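Local atomic coordinates of 5-cytosine DNA methyltransferase (Entamoeba histolytica, PDB entry 3QV2), a protein that probably transfers a methyl group from S-adenosyl-L-methionine to carbon 5 of cytosine in tRNA or DNA, as a Dnmt2-type methyltransferase. Residues 108-112 with 113-117; 138-141 with 142-145; 278-282 with 283-287; 296-299 with 300-303; 320-323 with 324-327. All coordinates share one frame; numbering follows the deposited sequence.

Interaction 1 of 5, residues 108-112 with 113-117; sequences VLHLY and RDILP
Arg-113, Tyr-112 and His-110 carry most of this contact, each meeting a residue about one turn away along helix 106-115. The aliphatic part of Arg-113 runs alongside Leu-109, both side chains pointing the same way. Its extended chain takes the guanidinium past the leucine, whose CD1 lies over one face of that group, 3.9 Å from NH2. The charge is used beyond the helix: NE forms a salt bridge with Glu-142.

His-110 has CG anti to the backbone N (chi1 174°), which turns the ring forward along the helix, toward Asp-114. There ND1 donates to Asp-114 OD2 at 2.7 Å, with the acceptor close to the ring plane and the carboxylate turned 63° from it. The oxygen uses its anti lone pair. Ile-115 CG1 lies over one face of the imidazole, and NE2 donates to Ile-67 O. Tyr-112 meets Leu-116 obliquely, CD1 to CD1 at 3.8 Å, while its ring also packs on Ile-126, Ile-128 and Ile-143.

The backbone widens here. Arg-113 N reaches Leu-109 O at 2.8 Å, an ordinary helical bond, whereas Leu-116 N reaches Leu-111 O, five residues back, at 3.0 Å in a pi-type turn. Ile-115 N has only weak, long bonds to both His-110 O and Leu-111 O.

With both ring nitrogens bonded, the imidazole is fixed in rotation, and donation from ND1 and NE2 together with the nearby carboxylate would be expected to favour its protonated form.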
# COMPACT_ATOMS: atom_id res chain seq x y z
N VAL A 108 0.93 2.12 -16.58
CA VAL A 108 2.29 1.91 -16.10
C VAL A 108 3.26 1.60 -17.24
O VAL A 108 4.43 1.96 -17.19
CB VAL A 108 2.36 0.79 -15.03
CG1 VAL A 108 2.12 -0.57 -15.67
CG2 VAL A 108 3.71 0.82 -14.32
N LEU A 109 2.76 0.94 -18.28
CA LEU A 109 3.56 0.69 -19.47
C LEU A 109 3.82 2.00 -20.21
O LEU A 109 4.92 2.22 -20.73
CB LEU A 109 2.86 -0.30 -20.40
CG LEU A 109 2.82 -1.76 -19.94
CD1 LEU A 109 1.93 -2.59 -20.86
CD2 LEU A 109 4.23 -2.34 -19.89
N HIS A 110 2.81 2.85 -20.24
CA HIS A 110 2.92 4.16 -20.88
C HIS A 110 4.04 4.98 -20.27
O HIS A 110 4.85 5.57 -20.98
CB HIS A 110 1.59 4.91 -20.76
CG HIS A 110 1.65 6.32 -21.26
ND1 HIS A 110 2.02 6.64 -22.55
CD2 HIS A 110 1.38 7.49 -20.64
CE1 HIS A 110 1.98 7.95 -22.70
NE2 HIS A 110 1.59 8.49 -21.56
N LEU A 111 4.07 5.03 -18.94
CA LEU A 111 5.06 5.83 -18.23
C LEU A 111 6.50 5.43 -18.56
O LEU A 111 7.37 6.29 -18.70
CB LEU A 111 4.83 5.75 -16.71
CG LEU A 111 3.51 6.32 -16.20
CD1 LEU A 111 3.41 6.19 -14.69
CD2 LEU A 111 3.34 7.77 -16.63
N TYR A 112 6.74 4.13 -18.67
CA TYR A 112 8.10 3.64 -18.91
C TYR A 112 8.45 3.52 -20.39
O TYR A 112 9.61 3.72 -20.77
CB TYR A 112 8.33 2.31 -18.17
CG TYR A 112 8.38 2.46 -16.67
CD1 TYR A 112 9.56 2.82 -16.03
CD2 TYR A 112 7.25 2.25 -15.89
CE1 TYR A 112 9.61 2.96 -14.66
CE2 TYR A 112 7.29 2.40 -14.51
CZ TYR A 112 8.48 2.75 -13.90
OH TYR A 112 8.53 2.89 -12.53
N ARG A 113 7.47 3.20 -21.22
CA ARG A 113 7.69 3.11 -22.66
C ARG A 113 7.79 4.49 -23.30
O ARG A 113 8.72 4.77 -24.05
CB ARG A 113 6.55 2.35 -23.34
CG ARG A 113 6.54 0.85 -23.12
CD ARG A 113 5.30 0.25 -23.77
NE ARG A 113 5.28 -1.21 -23.71
CZ ARG A 113 4.23 -1.95 -24.04
NH1 ARG A 113 3.11 -1.37 -24.46
NH2 ARG A 113 4.29 -3.28 -23.95
N ASP A 114 6.82 5.34 -22.99
CA ASP A 114 6.63 6.58 -23.73
C ASP A 114 7.19 7.83 -23.06
O ASP A 114 7.45 8.83 -23.73
CB ASP A 114 5.14 6.78 -24.03
CG ASP A 114 4.52 5.56 -24.70
OD1 ASP A 114 5.23 4.88 -25.46
OD2 ASP A 114 3.33 5.29 -24.46
N ILE A 115 7.39 7.78 -21.75
CA ILE A 115 7.83 8.96 -21.01
C ILE A 115 9.30 8.92 -20.60
O ILE A 115 10.12 9.71 -21.08
CB ILE A 115 6.98 9.20 -19.74
CG1 ILE A 115 5.49 9.20 -20.10
CG2 ILE A 115 7.39 10.49 -19.06
CD1 ILE A 115 5.11 10.29 -21.07
N LEU A 116 9.64 7.98 -19.72
CA LEU A 116 10.96 7.92 -19.11
C LEU A 116 12.14 8.04 -20.09
O LEU A 116 13.06 8.82 -19.85
CB LEU A 116 11.10 6.65 -18.26
CG LEU A 116 12.36 6.50 -17.40
CD1 LEU A 116 12.05 5.75 -16.11
CD2 LEU A 116 13.47 5.80 -18.17
N PRO A 117 12.12 7.26 -21.18
CA PRO A 117 13.27 7.24 -22.09
C PRO A 117 13.49 8.55 -22.84
O PRO A 117 14.51 8.69 -23.51
CB PRO A 117 12.90 6.13 -23.10
CG PRO A 117 11.85 5.32 -22.41
CD PRO A 117 11.08 6.30 -21.59

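Interaction 2 of 5, residues 138-141 with 142-145; sequences LVFK and EIYN
Helix 138-149 opens with this contact, in which Phe-140 meets Tyr-144 and Val-139 meets Ile-143 one turn along in a helix that packs against helix 106-115. Phe-140 CZ approaches the rim of the Tyr-144 ring near its plane, 4.1 Å from CD1, while Tyr-144 CB sits over one face of the phenyl ring. The two side chains are thus slanted against each other and not stacked. CG of Phe-140 is anti to the backbone N (chi1 178°), sending the ring toward Phe-134 and Tyr-173, which it also meets.

On the buried side Val-139 and Ile-143 lie side by side, CG1 of the valine 4.0 Å from CD1 of the isoleucine, and continue the apolar surface facing Val-108 and Tyr-112. Glu-142 extends its chain away from this pair to its ion partner, Arg-113.

The backbone bonds follow the i to i+4 pattern, Tyr-144 N to Phe-140 O being short at 2.6 Å and Ile-143 N to Val-139 O 3.1 Å. At the outer side the carbonyl of Lys-141 takes the amide of Asn-145 (N to O 3.2 Å). It also accepts from a water at 2.9 Å, which gives its other, weak bond to Asn-145 OD1.

The Lys-141 carbonyl therefore keeps a water beside its helical amide, while the side chains of Val-139 and Ile-143 add apolar contact to the backbone bonds.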
# COMPACT_ATOMS: atom_id res chain seq x y z
N LEU A 138 5.09 -10.10 -17.32
CA LEU A 138 5.70 -9.63 -18.56
C LEU A 138 5.78 -8.11 -18.53
O LEU A 138 6.65 -7.52 -19.16
CB LEU A 138 4.89 -10.09 -19.77
CG LEU A 138 4.91 -11.59 -20.07
CD1 LEU A 138 3.92 -11.94 -21.17
CD2 LEU A 138 6.32 -12.04 -20.43
N VAL A 139 4.86 -7.49 -17.80
CA VAL A 139 4.84 -6.04 -17.66
C VAL A 139 6.12 -5.54 -16.99
O VAL A 139 6.79 -4.65 -17.51
CB VAL A 139 3.63 -5.56 -16.85
CG1 VAL A 139 3.77 -4.08 -16.50
CG2 VAL A 139 2.34 -5.82 -17.61
N PHE A 140 6.45 -6.11 -15.84
CA PHE A 140 7.65 -5.68 -15.13
C PHE A 140 8.93 -6.12 -15.83
O PHE A 140 9.94 -5.42 -15.79
CB PHE A 140 7.65 -6.19 -13.68
CG PHE A 140 8.89 -5.81 -12.92
CD1 PHE A 140 9.81 -6.77 -12.54
CD2 PHE A 140 9.14 -4.49 -12.60
CE1 PHE A 140 10.95 -6.42 -11.85
CE2 PHE A 140 10.28 -4.13 -11.91
CZ PHE A 140 11.18 -5.09 -11.53
N LYS A 141 8.88 -7.28 -16.48
CA LYS A 141 10.03 -7.76 -17.24
C LYS A 141 10.46 -6.68 -18.23
O LYS A 141 11.65 -6.42 -18.41
CB LYS A 141 9.69 -9.05 -17.99
CG LYS A 141 10.80 -9.53 -18.92
CD LYS A 141 10.36 -10.73 -19.74
CE LYS A 141 11.42 -11.11 -20.77
NZ LYS A 141 12.70 -11.52 -20.14
N GLU A 142 9.48 -6.06 -18.87
CA GLU A 142 9.74 -5.00 -19.83
C GLU A 142 10.19 -3.72 -19.13
O GLU A 142 11.12 -3.05 -19.58
CB GLU A 142 8.49 -4.73 -20.68
CG GLU A 142 8.69 -3.74 -21.81
CD GLU A 142 7.46 -3.60 -22.69
OE1 GLU A 142 6.52 -4.40 -22.52
OE2 GLU A 142 7.44 -2.70 -23.54
N ILE A 143 9.51 -3.37 -18.04
CA ILE A 143 9.89 -2.20 -17.25
C ILE A 143 11.33 -2.32 -16.75
O ILE A 143 12.08 -1.35 -16.77
CB ILE A 143 8.93 -1.99 -16.06
CG1 ILE A 143 7.55 -1.55 -16.54
CG2 ILE A 143 9.51 -0.98 -15.09
CD1 ILE A 143 6.53 -1.39 -15.44
N TYR A 144 11.70 -3.52 -16.33
CA TYR A 144 13.06 -3.78 -15.86
C TYR A 144 14.07 -3.52 -16.97
O TYR A 144 15.06 -2.83 -16.77
CB TYR A 144 13.19 -5.23 -15.36
CG TYR A 144 14.55 -5.57 -14.80
CD1 TYR A 144 14.83 -5.38 -13.45
CD2 TYR A 144 15.55 -6.07 -15.61
CE1 TYR A 144 16.07 -5.69 -12.93
CE2 TYR A 144 16.80 -6.39 -15.10
CZ TYR A 144 17.05 -6.19 -13.76
OH TYR A 144 18.29 -6.50 -13.24
N ASN A 145 13.80 -4.07 -18.15
CA ASN A 145 14.66 -3.86 -19.31
C ASN A 145 14.80 -2.38 -19.66
O ASN A 145 15.90 -1.89 -19.90
CB ASN A 145 14.15 -4.63 -20.52
CG ASN A 145 14.38 -6.13 -20.40
OD1 ASN A 145 15.40 -6.57 -19.87
ND2 ASN A 145 13.44 -6.92 -20.91
O HOH W 1 13.92 -8.22 -18.27

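Interaction 3 of 5, residues 278-282 with 283-287. With SO4 (sulfate ion), chain E.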
# COMPACT_ATOMS: atom_id res chain seq x y z
N GLU A 278 -8.68 1.76 12.62
CA GLU A 278 -7.75 0.75 13.14
C GLU A 278 -6.83 0.22 12.04
O GLU A 278 -5.63 0.05 12.26
CB GLU A 278 -8.51 -0.39 13.81
CG GLU A 278 -9.18 0.01 15.12
CD GLU A 278 -9.99 -1.12 15.73
OE1 GLU A 278 -10.55 -1.93 14.97
OE2 GLU A 278 -10.07 -1.18 16.97
N ILE A 279 -7.39 -0.04 10.87
CA ILE A 279 -6.59 -0.46 9.72
C ILE A 279 -5.60 0.64 9.36
O ILE A 279 -4.44 0.38 9.06
CB ILE A 279 -7.47 -0.76 8.50
CG1 ILE A 279 -8.52 -1.83 8.84
CG2 ILE A 279 -6.61 -1.20 7.32
CD1 ILE A 279 -9.43 -2.18 7.68
N LYS A 280 -6.09 1.88 9.38
CA LYS A 280 -5.27 3.04 9.07
C LYS A 280 -4.03 3.10 9.97
O LYS A 280 -2.94 3.40 9.51
CB LYS A 280 -6.10 4.32 9.22
CG LYS A 280 -5.38 5.60 8.79
CD LYS A 280 -4.62 6.22 9.95
CE LYS A 280 -5.55 6.56 11.10
NZ LYS A 280 -4.85 7.36 12.14
N LYS A 281 -4.22 2.79 11.25
CA LYS A 281 -3.11 2.76 12.20
C LYS A 281 -2.18 1.58 11.95
O LYS A 281 -0.96 1.70 12.08
CB LYS A 281 -3.63 2.75 13.64
CG LYS A 281 -4.14 4.10 14.12
CD LYS A 281 -4.65 4.04 15.55
CE LYS A 281 -5.96 3.27 15.64
NZ LYS A 281 -6.51 3.27 17.02
N ILE A 282 -2.76 0.43 11.60
CA ILE A 282 -1.97 -0.76 11.33
C ILE A 282 -1.09 -0.57 10.09
O ILE A 282 0.03 -1.09 10.03
CB ILE A 282 -2.86 -2.00 11.14
CG1 ILE A 282 -3.60 -2.32 12.45
CG2 ILE A 282 -2.03 -3.19 10.71
CD1 ILE A 282 -4.49 -3.55 12.36
N HIS A 283 -1.60 0.18 9.11
CA HIS A 283 -0.84 0.45 7.89
C HIS A 283 0.19 1.55 8.09
O HIS A 283 0.97 1.86 7.19
CB HIS A 283 -1.78 0.79 6.73
CG HIS A 283 -2.51 -0.39 6.18
ND1 HIS A 283 -3.15 -0.37 4.95
CD2 HIS A 283 -2.70 -1.64 6.67
CE1 HIS A 283 -3.70 -1.54 4.72
NE2 HIS A 283 -3.45 -2.33 5.75
N GLY A 284 0.19 2.15 9.28
CA GLY A 284 1.23 3.09 9.65
C GLY A 284 1.05 4.52 9.17
O GLY A 284 2.04 5.25 9.03
N PHE A 285 -0.18 4.93 8.92
CA PHE A 285 -0.46 6.32 8.59
C PHE A 285 -0.36 7.17 9.85
O PHE A 285 -0.53 6.66 10.96
CB PHE A 285 -1.83 6.47 7.94
CG PHE A 285 -1.91 5.88 6.56
CD1 PHE A 285 -1.86 6.69 5.43
CD2 PHE A 285 -2.04 4.51 6.39
CE1 PHE A 285 -1.94 6.14 4.16
CE2 PHE A 285 -2.11 3.96 5.12
CZ PHE A 285 -2.06 4.78 4.01
N SER A 286 -0.10 8.47 9.69
CA SER A 286 0.07 9.36 10.84
C SER A 286 -1.20 9.37 11.69
O SER A 286 -2.30 9.14 11.19
CB SER A 286 0.41 10.78 10.39
OG SER A 286 -0.68 11.37 9.71
N SER A 287 -1.03 9.63 12.99
CA SER A 287 -2.15 9.64 13.92
C SER A 287 -3.23 10.63 13.52
O SER A 287 -4.41 10.44 13.83
CB SER A 287 -1.66 9.94 15.34
OG SER A 287 -0.88 11.12 15.38
S SO4 E . -6.66 7.15 18.17
O1 SO4 E . -7.88 6.51 17.69
O2 SO4 E . -5.64 6.11 18.38
O3 SO4 E . -6.22 8.14 17.19
O4 SO4 E . -6.89 7.87 19.42
O HOH W 2 -2.40 6.37 12.82
O HOH W 3 -6.06 8.06 14.50
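Helix 276-282 ends here and the chain leaves it through Gly-284, whose positive phi (83°) reverses the backbone. His-283 N still makes a helical bond to Ile-279 O at 2.8 Å. Beyond it, Phe-285 N reaches back to Lys-280 O at 3.2 Å and Gly-284 N to Lys-281 O at 3.1 Å. The latter donor stands well above the carbonyl plane.

These two bonds, the longer span enclosing the shorter, define a Schellman motif, and the sequence around this Gly-Phe pair is consistent with motif IX of the C5-methyltransferases. The turn delivers Phe-285 to the cofactor site: its ring comes within about 4 Å of Ile-20, and about 5 Å of the bound S-adenosyl-L-homocysteine. Gly-284 O accepts from Arg-29.

Ile-279 and His-283 lie side by side. CG2 of the isoleucine sits over one face of the imidazole, 3.9 Å from its centroid and 17° off the normal, a CH-pi contact, while His-283 ND1 is hydrogen-bonded to Ser-308 OG. Lys-280 is bent at chi2 (-89°) and chi3, which folds its chain across Phe-285, with CD 3.4 Å from CB. Its ammonium group donates to Ser-286 O and to two waters; one water passes on to Phe-285 O, the other to Ser-287 O and to a sulfate, probably from the crystallisation liquor. Lys-281 NZ also donates to sulfate O2, at 3.3 Å, but its principal partner is Asp-201, with which it forms a salt bridge.

Interaction 4 of 5, residues 296-299 with 300-303; sequences LTDK and QQYQ
Gln-300 and Thr-297 meet at the start of helix 298-306, where Thr-297 holds the N-cap position. The side-chain oxygen OE1 of Gln-300 accepts from Thr-297 N at 2.9 Å, the N3-to-N-cap half of a capping box. Thr-297 OG1 adds a weak bond to the same oxygen at 3.5 Å. Leu-296 crosses this amide at about a right angle, its CD2 lying 3.2 Å from OE1.

A second glutamine reaches back from the next position. Gln-301 NE2 donates to Leu-296 O at 3.0 Å; the acceptor lies in the amide plane, but the donor stands above the carbonyl plane. CG sits beside the backbone N (chi1 -55°) and the rest of the chain is extended, carrying the amide back past the cap. Its other end is held too, OE1 being hydrogen-bonded to Thr-291 OG1.

Behind these first bonds, Tyr-302 N donates to Asp-298 O at 2.7 Å, and CE2 of its ring comes 3.7 Å from Asp-298 CB. Tyr-302 OH is bonded to Phe-274 O.

The helix start touches two neighbours: Leu-296 meets Ile-46 and Ile-50 of helix 45-55, while Tyr-302 packs on Pro-276 and Ile-279 of helix 276-282.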
# COMPACT_ATOMS: atom_id res chain seq x y z
N LEU A 296 -18.21 9.90 3.39
CA LEU A 296 -17.71 8.59 3.00
C LEU A 296 -18.13 7.50 3.98
O LEU A 296 -17.89 7.60 5.19
CB LEU A 296 -16.18 8.62 2.87
CG LEU A 296 -15.62 9.49 1.75
CD1 LEU A 296 -14.10 9.44 1.74
CD2 LEU A 296 -16.17 9.06 0.40
N THR A 297 -18.75 6.45 3.46
CA THR A 297 -19.16 5.31 4.28
C THR A 297 -17.97 4.44 4.65
O THR A 297 -16.88 4.59 4.09
CB THR A 297 -20.21 4.44 3.55
OG1 THR A 297 -19.66 3.96 2.31
CG2 THR A 297 -21.47 5.24 3.27
N ASP A 298 -18.18 3.52 5.59
CA ASP A 298 -17.11 2.61 6.00
C ASP A 298 -16.63 1.76 4.83
O ASP A 298 -15.43 1.53 4.68
CB ASP A 298 -17.58 1.72 7.16
CG ASP A 298 -17.73 2.48 8.46
OD1 ASP A 298 -17.24 3.62 8.54
OD2 ASP A 298 -18.33 1.92 9.40
N LYS A 299 -17.57 1.29 4.01
CA LYS A 299 -17.23 0.51 2.83
C LYS A 299 -16.22 1.24 1.94
O LYS A 299 -15.19 0.68 1.57
CB LYS A 299 -18.49 0.17 2.03
CG LYS A 299 -19.44 -0.76 2.75
CD LYS A 299 -18.78 -2.10 3.06
CE LYS A 299 -19.69 -2.99 3.88
NZ LYS A 299 -20.95 -3.33 3.16
N GLN A 300 -16.53 2.49 1.62
CA GLN A 300 -15.66 3.30 0.77
C GLN A 300 -14.26 3.46 1.38
O GLN A 300 -13.26 3.43 0.67
CB GLN A 300 -16.29 4.67 0.52
CG GLN A 300 -17.54 4.62 -0.34
CD GLN A 300 -18.29 5.95 -0.37
OE1 GLN A 300 -18.31 6.68 0.62
NE2 GLN A 300 -18.91 6.26 -1.50
N GLN A 301 -14.20 3.61 2.70
CA GLN A 301 -12.93 3.75 3.40
C GLN A 301 -12.18 2.42 3.43
O GLN A 301 -10.97 2.38 3.21
CB GLN A 301 -13.16 4.26 4.82
CG GLN A 301 -13.94 5.57 4.89
CD GLN A 301 -14.25 5.99 6.31
OE1 GLN A 301 -13.44 5.81 7.22
NE2 GLN A 301 -15.44 6.55 6.52
N TYR A 302 -12.91 1.35 3.69
CA TYR A 302 -12.34 0.00 3.68
C TYR A 302 -11.70 -0.30 2.33
O TYR A 302 -10.59 -0.84 2.27
CB TYR A 302 -13.43 -1.04 3.98
CG TYR A 302 -13.77 -1.18 5.44
CD1 TYR A 302 -12.78 -1.31 6.40
CD2 TYR A 302 -15.09 -1.19 5.87
CE1 TYR A 302 -13.09 -1.44 7.74
CE2 TYR A 302 -15.41 -1.32 7.21
CZ TYR A 302 -14.41 -1.45 8.14
OH TYR A 302 -14.73 -1.58 9.47
N GLN A 303 -12.39 0.05 1.26
CA GLN A 303 -11.91 -0.20 -0.09
C GLN A 303 -10.59 0.50 -0.37
O GLN A 303 -9.65 -0.10 -0.89
CB GLN A 303 -12.96 0.22 -1.12
CG GLN A 303 -14.26 -0.57 -1.02
CD GLN A 303 -15.37 0.03 -1.87
OE1 GLN A 303 -15.14 0.95 -2.66
NE2 GLN A 303 -16.58 -0.50 -1.71

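Interaction 5 of 5, residues 320-323 with 324-327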
# COMPACT_ATOMS: atom_id res chain seq x y z
N TYR A 320 16.50 3.36 2.27
CA TYR A 320 17.54 2.67 1.53
C TYR A 320 17.70 3.27 0.13
O TYR A 320 18.81 3.61 -0.28
CB TYR A 320 17.22 1.17 1.43
CG TYR A 320 18.21 0.38 0.62
CD1 TYR A 320 19.50 0.16 1.09
CD2 TYR A 320 17.86 -0.17 -0.61
CE1 TYR A 320 20.41 -0.57 0.35
CE2 TYR A 320 18.76 -0.91 -1.35
CZ TYR A 320 20.04 -1.11 -0.86
OH TYR A 320 20.94 -1.84 -1.60
N LEU A 321 16.58 3.39 -0.57
CA LEU A 321 16.56 3.96 -1.92
C LEU A 321 17.26 5.32 -1.99
O LEU A 321 17.92 5.63 -2.98
CB LEU A 321 15.12 4.11 -2.41
CG LEU A 321 14.90 4.88 -3.71
CD1 LEU A 321 15.56 4.16 -4.88
CD2 LEU A 321 13.42 5.08 -3.97
N PHE A 322 17.11 6.12 -0.93
CA PHE A 322 17.66 7.47 -0.91
C PHE A 322 18.97 7.59 -0.13
O PHE A 322 19.40 8.70 0.19
CB PHE A 322 16.64 8.45 -0.33
CG PHE A 322 15.48 8.74 -1.25
CD1 PHE A 322 15.56 9.75 -2.19
CD2 PHE A 322 14.31 8.00 -1.15
CE1 PHE A 322 14.50 10.02 -3.03
CE2 PHE A 322 13.24 8.27 -1.99
CZ PHE A 322 13.33 9.28 -2.93
N ASP A 323 19.60 6.46 0.17
CA ASP A 323 20.81 6.48 0.99
C ASP A 323 22.01 7.05 0.25
O ASP A 323 23.12 7.12 0.79
CB ASP A 323 21.12 5.08 1.55
CG ASP A 323 21.82 4.19 0.54
OD1 ASP A 323 21.80 4.50 -0.67
OD2 ASP A 323 22.39 3.16 0.96
N ASP A 324 21.80 7.46 -1.00
CA ASP A 324 22.85 8.09 -1.79
C ASP A 324 22.81 9.61 -1.62
O ASP A 324 23.64 10.32 -2.19
CB ASP A 324 22.72 7.71 -3.27
CG ASP A 324 21.42 8.19 -3.89
OD1 ASP A 324 20.42 8.31 -3.15
OD2 ASP A 324 21.40 8.46 -5.11
N LEU A 325 21.85 10.09 -0.84
CA LEU A 325 21.66 11.52 -0.64
C LEU A 325 22.28 12.03 0.66
O LEU A 325 22.20 13.22 0.97
CB LEU A 325 20.17 11.89 -0.69
CG LEU A 325 19.44 11.73 -2.03
CD1 LEU A 325 18.06 12.38 -1.95
CD2 LEU A 325 20.24 12.32 -3.17
N LYS A 326 22.89 11.13 1.43
CA LYS A 326 23.48 11.50 2.70
C LYS A 326 25.01 11.47 2.66
O LYS A 326 25.61 11.32 1.60
CB LYS A 326 22.96 10.61 3.83
CG LYS A 326 23.46 9.17 3.80
CD LYS A 326 22.98 8.40 5.02
CE LYS A 326 23.65 7.04 5.14
NZ LYS A 326 23.20 6.07 4.11
N GLU A 327 25.63 11.63 3.83
CA GLU A 327 27.09 11.59 3.96
C GLU A 327 27.76 12.74 3.20
O GLU A 327 28.99 12.83 3.14
CB GLU A 327 27.64 10.25 3.49
CG GLU A 327 27.02 9.05 4.19
CD GLU A 327 27.36 7.73 3.53
OE1 GLU A 327 28.18 7.74 2.58
OE2 GLU A 327 26.82 6.69 3.94
OXT GLU A 327 27.10 13.60 2.63
O HOH W 4 25.79 8.72 1.17
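Phe-322 and Leu-325 close a type I beta turn just beyond helix 311-321. Leu-325 N donates to Phe-322 O at 3.0 Å, from above the carbonyl plane, and the two side chains run side by side, with Leu-325 CD1 at the phenyl edge, 3.6 Å from Phe-322 CD1. The carbonyl of Tyr-320 is taken by Asp-323 N at 3.0 Å.

Both acidic residues find partners beyond the turn. Asp-323 divides its carboxylate between Arg-178, a salt bridge through OD1, and Asn-184 through OD2; Asp-324 divides its own between His-125 and Thr-180. Arg-178 also donates to Leu-321 O. Both aspartates hold CG between the backbone N and the carbonyl carbon (chi1 81° and 63°), which helps direct the carboxylates to these partners.

Asp-323 O takes a water at 3.1 Å, which also donates to Lys-326 O at 2.6 Å. Lys-326 and Glu-327 are both poorly ordered, and the links of Lys-326 NZ to Asp-323 O (weak) and Glu-327 OE2 (long) are tentative.

With Asp-323 OD1 4.8 Å from Asp-324 OD1, the two carboxylates would be expected to repel; cationic Arg-178 probably offsets that, while side-chain bonds fix their rotation and tether the turn to strands 125-130 and 172-178.

How the interactions relate
All five contacts are local and come in series, so none nests within or crosses another. From the N terminus, interaction 1 spans the later part of helix 106-115 and interaction 2 the first turns of helix 138-149. The two helices pack together, on one side of the molecule, and are joined by the Arg-113 to Glu-142 salt bridge. Across the chain's centre from both, interaction 3 turns the chain out of helix 276-282. Interaction 4, which adjoins it, starts helix 298-306; Ile-279 and Tyr-302 join them. Interaction 5 follows helix 311-321 at the C terminus, touching none of the others, and returns to the central sheet.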